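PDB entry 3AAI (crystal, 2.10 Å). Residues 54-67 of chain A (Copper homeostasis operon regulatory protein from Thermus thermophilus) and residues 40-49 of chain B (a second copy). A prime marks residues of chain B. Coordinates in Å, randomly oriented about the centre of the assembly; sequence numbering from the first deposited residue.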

# COMPACT_ATOMS: atom_id res chain seq x y z
N ALA A 54 7.81 2.28 -10.88
CA ALA A 54 8.03 1.72 -12.20
C ALA A 54 7.53 0.26 -12.24
O ALA A 54 6.98 -0.19 -13.24
CB ALA A 54 9.52 1.79 -12.56
N LEU A 55 7.73 -0.46 -11.15
CA LEU A 55 7.30 -1.85 -11.05
C LEU A 55 5.77 -1.89 -11.09
O LEU A 55 5.18 -2.71 -11.79
CB LEU A 55 7.82 -2.49 -9.76
CG LEU A 55 9.35 -2.58 -9.63
CD1 LEU A 55 9.71 -3.15 -8.28
CD2 LEU A 55 9.93 -3.44 -10.75
N ASP A 56 5.15 -0.98 -10.34
CA ASP A 56 3.70 -0.87 -10.28
C ASP A 56 3.11 -0.63 -11.67
O ASP A 56 2.09 -1.22 -12.03
CB ASP A 56 3.29 0.29 -9.37
CG ASP A 56 3.18 -0.12 -7.92
OD1 ASP A 56 3.20 0.78 -7.05
OD2 ASP A 56 3.07 -1.33 -7.65
N ARG A 57 3.73 0.25 -12.45
CA ARG A 57 3.25 0.54 -13.80
C ARG A 57 3.32 -0.69 -14.71
O ARG A 57 2.48 -0.86 -15.59
CB ARG A 57 4.05 1.70 -14.42
CG ARG A 57 3.74 3.05 -13.78
CD ARG A 57 4.28 4.21 -14.61
NE ARG A 57 5.73 4.33 -14.54
CZ ARG A 57 6.40 4.76 -13.47
NH1 ARG A 57 7.73 4.83 -13.51
NH2 ARG A 57 5.75 5.12 -12.38
N VAL A 58 4.32 -1.53 -14.50
CA VAL A 58 4.42 -2.75 -15.30
C VAL A 58 3.32 -3.71 -14.85
O VAL A 58 2.65 -4.33 -15.67
CB VAL A 58 5.80 -3.42 -15.13
CG1 VAL A 58 5.81 -4.77 -15.86
CG2 VAL A 58 6.89 -2.51 -15.71
N GLY A 59 3.14 -3.84 -13.54
CA GLY A 59 2.11 -4.73 -13.03
C GLY A 59 0.75 -4.26 -13.53
O GLY A 59 -0.12 -5.07 -13.84
N GLU A 60 0.59 -2.94 -13.62
CA GLU A 60 -0.65 -2.34 -14.09
C GLU A 60 -0.91 -2.74 -15.54
O GLU A 60 -2.03 -3.11 -15.90
CB GLU A 60 -0.55 -0.82 -14.00
CG GLU A 60 -1.87 -0.11 -14.25
CD GLU A 60 -1.74 1.40 -14.15
OE1 GLU A 60 -1.01 1.87 -13.25
OE2 GLU A 60 -2.39 2.11 -14.95
N MSE A 61 0.12 -2.64 -16.37
CA MSE A 61 0.00 -2.98 -17.78
C MSE A 61 -0.37 -4.45 -17.96
O MSE A 61 -1.26 -4.78 -18.73
CB MSE A 61 1.32 -2.70 -18.48
CG MSE A 61 1.50 -3.45 -19.79
SE MSE A 61 3.21 -3.05 -20.55
CE MSE A 61 2.64 -1.57 -21.66
N VAL A 62 0.34 -5.32 -17.24
CA VAL A 62 0.08 -6.75 -17.32
C VAL A 62 -1.33 -7.07 -16.83
O VAL A 62 -2.04 -7.86 -17.45
CB VAL A 62 1.13 -7.55 -16.51
CG1 VAL A 62 0.80 -9.04 -16.52
CG2 VAL A 62 2.52 -7.32 -17.12
N LEU A 63 -1.75 -6.46 -15.72
CA LEU A 63 -3.10 -6.70 -15.21
C LEU A 63 -4.15 -6.31 -16.25
O LEU A 63 -5.04 -7.09 -16.57
CB LEU A 63 -3.34 -5.91 -13.92
CG LEU A 63 -4.77 -5.94 -13.38
CD1 LEU A 63 -5.18 -7.38 -13.07
CD2 LEU A 63 -4.88 -5.08 -12.13
N ARG A 64 -4.02 -5.09 -16.77
CA ARG A 64 -4.95 -4.56 -17.77
C ARG A 64 -5.15 -5.52 -18.94
O ARG A 64 -6.28 -5.86 -19.28
CB ARG A 64 -4.44 -3.20 -18.27
CG ARG A 64 -5.41 -2.43 -19.15
CD ARG A 64 -4.81 -1.10 -19.61
NE ARG A 64 -4.64 -0.15 -18.52
CZ ARG A 64 -5.59 0.69 -18.11
NH1 ARG A 64 -6.78 0.70 -18.71
NH2 ARG A 64 -5.36 1.51 -17.10
N ALA A 65 -4.05 -5.97 -19.55
CA ALA A 65 -4.14 -6.89 -20.68
C ALA A 65 -4.85 -8.17 -20.24
O ALA A 65 -5.72 -8.69 -20.95
CB ALA A 65 -2.74 -7.22 -21.21
N HIS A 66 -4.48 -8.66 -19.06
CA HIS A 66 -5.08 -9.86 -18.49
C HIS A 66 -6.60 -9.67 -18.38
O HIS A 66 -7.37 -10.56 -18.72
CB HIS A 66 -4.48 -10.12 -17.10
CG HIS A 66 -4.95 -11.38 -16.45
ND1 HIS A 66 -4.61 -12.64 -16.91
CD2 HIS A 66 -5.70 -11.58 -15.34
CE1 HIS A 66 -5.13 -13.56 -16.11
NE2 HIS A 66 -5.79 -12.94 -15.15
N LEU A 67 -7.02 -8.49 -17.93
CA LEU A 67 -8.43 -8.19 -17.78
C LEU A 67 -9.17 -8.00 -19.10
O LEU A 67 -10.25 -8.56 -19.30
CB LEU A 67 -8.63 -6.96 -16.90
CG LEU A 67 -8.10 -7.05 -15.46
CD1 LEU A 67 -8.35 -5.74 -14.74
CD2 LEU A 67 -8.77 -8.21 -14.73
N TYR B 40 2.83 -16.87 -17.48
CA TYR B 40 1.48 -16.52 -17.05
C TYR B 40 1.43 -15.14 -16.39
O TYR B 40 2.33 -14.77 -15.64
CB TYR B 40 0.93 -17.55 -16.06
CG TYR B 40 0.85 -18.97 -16.60
CD1 TYR B 40 0.40 -19.22 -17.89
CD2 TYR B 40 1.19 -20.06 -15.79
CE1 TYR B 40 0.29 -20.53 -18.38
CE2 TYR B 40 1.09 -21.36 -16.27
CZ TYR B 40 0.64 -21.59 -17.56
OH TYR B 40 0.54 -22.88 -18.03
N CYS B 41 0.37 -14.40 -16.68
CA CYS B 41 0.20 -13.05 -16.14
C CYS B 41 0.32 -13.01 -14.62
O CYS B 41 1.04 -12.18 -14.07
CB CYS B 41 -1.15 -12.49 -16.58
SG CYS B 41 -1.36 -12.35 -18.38
N VAL B 42 -0.37 -13.92 -13.94
CA VAL B 42 -0.36 -14.00 -12.49
C VAL B 42 1.03 -14.20 -11.88
O VAL B 42 1.33 -13.68 -10.81
CB VAL B 42 -1.30 -15.13 -11.99
CG1 VAL B 42 -1.11 -15.35 -10.50
CG2 VAL B 42 -2.74 -14.77 -12.29
N ASP B 43 1.87 -14.98 -12.56
CA ASP B 43 3.22 -15.23 -12.05
C ASP B 43 4.04 -13.94 -12.07
O ASP B 43 4.76 -13.64 -11.13
CB ASP B 43 3.93 -16.30 -12.88
CG ASP B 43 3.37 -17.69 -12.63
OD1 ASP B 43 3.29 -18.09 -11.45
OD2 ASP B 43 3.02 -18.38 -13.61
N VAL B 44 3.91 -13.19 -13.16
CA VAL B 44 4.62 -11.93 -13.29
C VAL B 44 4.16 -11.00 -12.16
O VAL B 44 4.98 -10.43 -11.44
CB VAL B 44 4.33 -11.27 -14.65
CG1 VAL B 44 5.06 -9.93 -14.76
CG2 VAL B 44 4.75 -12.20 -15.77
N LEU B 45 2.85 -10.88 -11.99
CA LEU B 45 2.30 -10.02 -10.94
C LEU B 45 2.77 -10.43 -9.56
O LEU B 45 3.09 -9.58 -8.72
CB LEU B 45 0.77 -10.01 -10.99
CG LEU B 45 0.14 -9.50 -12.29
CD1 LEU B 45 -1.38 -9.52 -12.17
CD2 LEU B 45 0.63 -8.09 -12.59
N LYS B 46 2.81 -11.73 -9.31
CA LYS B 46 3.24 -12.24 -8.01
C LYS B 46 4.71 -11.95 -7.74
O LYS B 46 5.09 -11.51 -6.65
CB LYS B 46 3.01 -13.75 -7.92
CG LYS B 46 1.56 -14.17 -7.76
CD LYS B 46 1.48 -15.67 -7.54
CE LYS B 46 0.06 -16.11 -7.21
NZ LYS B 46 0.00 -17.56 -6.89
N GLN B 47 5.55 -12.23 -8.73
CA GLN B 47 6.98 -12.01 -8.57
C GLN B 47 7.30 -10.52 -8.47
O GLN B 47 8.22 -10.13 -7.76
CB GLN B 47 7.73 -12.65 -9.73
CG GLN B 47 7.60 -14.17 -9.77
CD GLN B 47 7.83 -14.80 -8.40
OE1 GLN B 47 8.81 -14.49 -7.72
NE2 GLN B 47 6.94 -15.70 -8.01
N LEU B 48 6.54 -9.69 -9.18
CA LEU B 48 6.78 -8.26 -9.10
C LEU B 48 6.46 -7.82 -7.67
O LEU B 48 7.18 -7.02 -7.08
CB LEU B 48 5.90 -7.51 -10.10
CG LEU B 48 6.37 -7.64 -11.55
CD1 LEU B 48 5.33 -7.06 -12.51
CD2 LEU B 48 7.71 -6.93 -11.70
N LYS B 49 5.37 -8.37 -7.12
CA LYS B 49 4.98 -8.04 -5.76
C LYS B 49 6.08 -8.43 -4.79
O LYS B 49 6.29 -7.76 -3.77
CB LYS B 49 3.69 -8.78 -5.38
CG LYS B 49 2.44 -8.27 -6.08
CD LYS B 49 2.17 -6.81 -5.73
CE LYS B 49 0.99 -6.27 -6.52
NZ LYS B 49 0.88 -4.79 -6.37

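Two helices from two copies of the protein pack nearly antiparallel: the angle between their N-to-C directions is 158° and their axes approach to 9.7 Å. The register follows from the CA pairs, Leu55 CA with Leu48′ CA at 6.7 Å, Gly59 CA with Leu45′ CA at 5.7 Å and Val62 CA with Cys41′ CA at 6.4 Å, so each step along one helix runs back along the other. No hydrogen bond crosses between the stretches. The 492 Å² buried between them is covered mainly by apolar side chains.

The tightest CA pair lies at Gly59, which lacks a side chain. Leu45′ and Leu48′ both use this place. The CA-to-CB bond of Leu45′ points sideways, yet its m,t rotamer (chi1 -61°, chi2 -178°) carries the end of the chain nearer, setting CD2 3.4 Å from Gly59 O. That oxygen already accepts the helical hydrogen bond from Leu63 N (2.9 Å), so the methyl packs against a satisfied carbonyl. The same CD2 lies 4.0 Å from Val62 CB. An ideal CB on Gly59 would still sit 3.8 Å from Leu45′ CD2, so the contact alone does not demand glycine.

Leu48′, whose CB points toward the partner, has the largest covered area, 80 Å². With chi1 -75° and chi2 171°, its two methyls diverge: CD1 reaches Gly59 CA at 4.0 Å and Val58 CG1 at 4.1 Å, while CD2 meets Leu55 CD2 at 4.2 Å. Leu55 answers with the same m,t conformation from a CB that also points toward the other helix.

Val62 points toward chain B with chi1 176° (t), and its branched CB presents methyls to separate neighbours: CG1 is 4.0 Å from Cys41′ CB, and CG2 is 4.3 Å from Val44′ CG1. A short, beta-branched residue suits this site because it fills the space between these neighbours directly from the backbone.

Near the start of helix 41-49, His66 adopts chi1 -176° (t) and chi2 69°, bringing ND1 to 3.5 Å from Cys41′ CB. The approach to the ring is oblique. Cys41′, in the m rotamer, places SG 4.5 Å from the centroid of the His66 ring and 66° off its normal, an oblique sulfur-aromatic approach.

Toward the other end, Asp56 and Lys49′ both start with CB pointing away, but their ends come nearer. Lys49′ extends through chi3 176° and chi4 -170°, leaving NZ 4.3 Å from Asp56 OD2. Opposite charges thus lie near each other, beyond salt-bridge range, at the edge of a contact made mostly by apolar side chains.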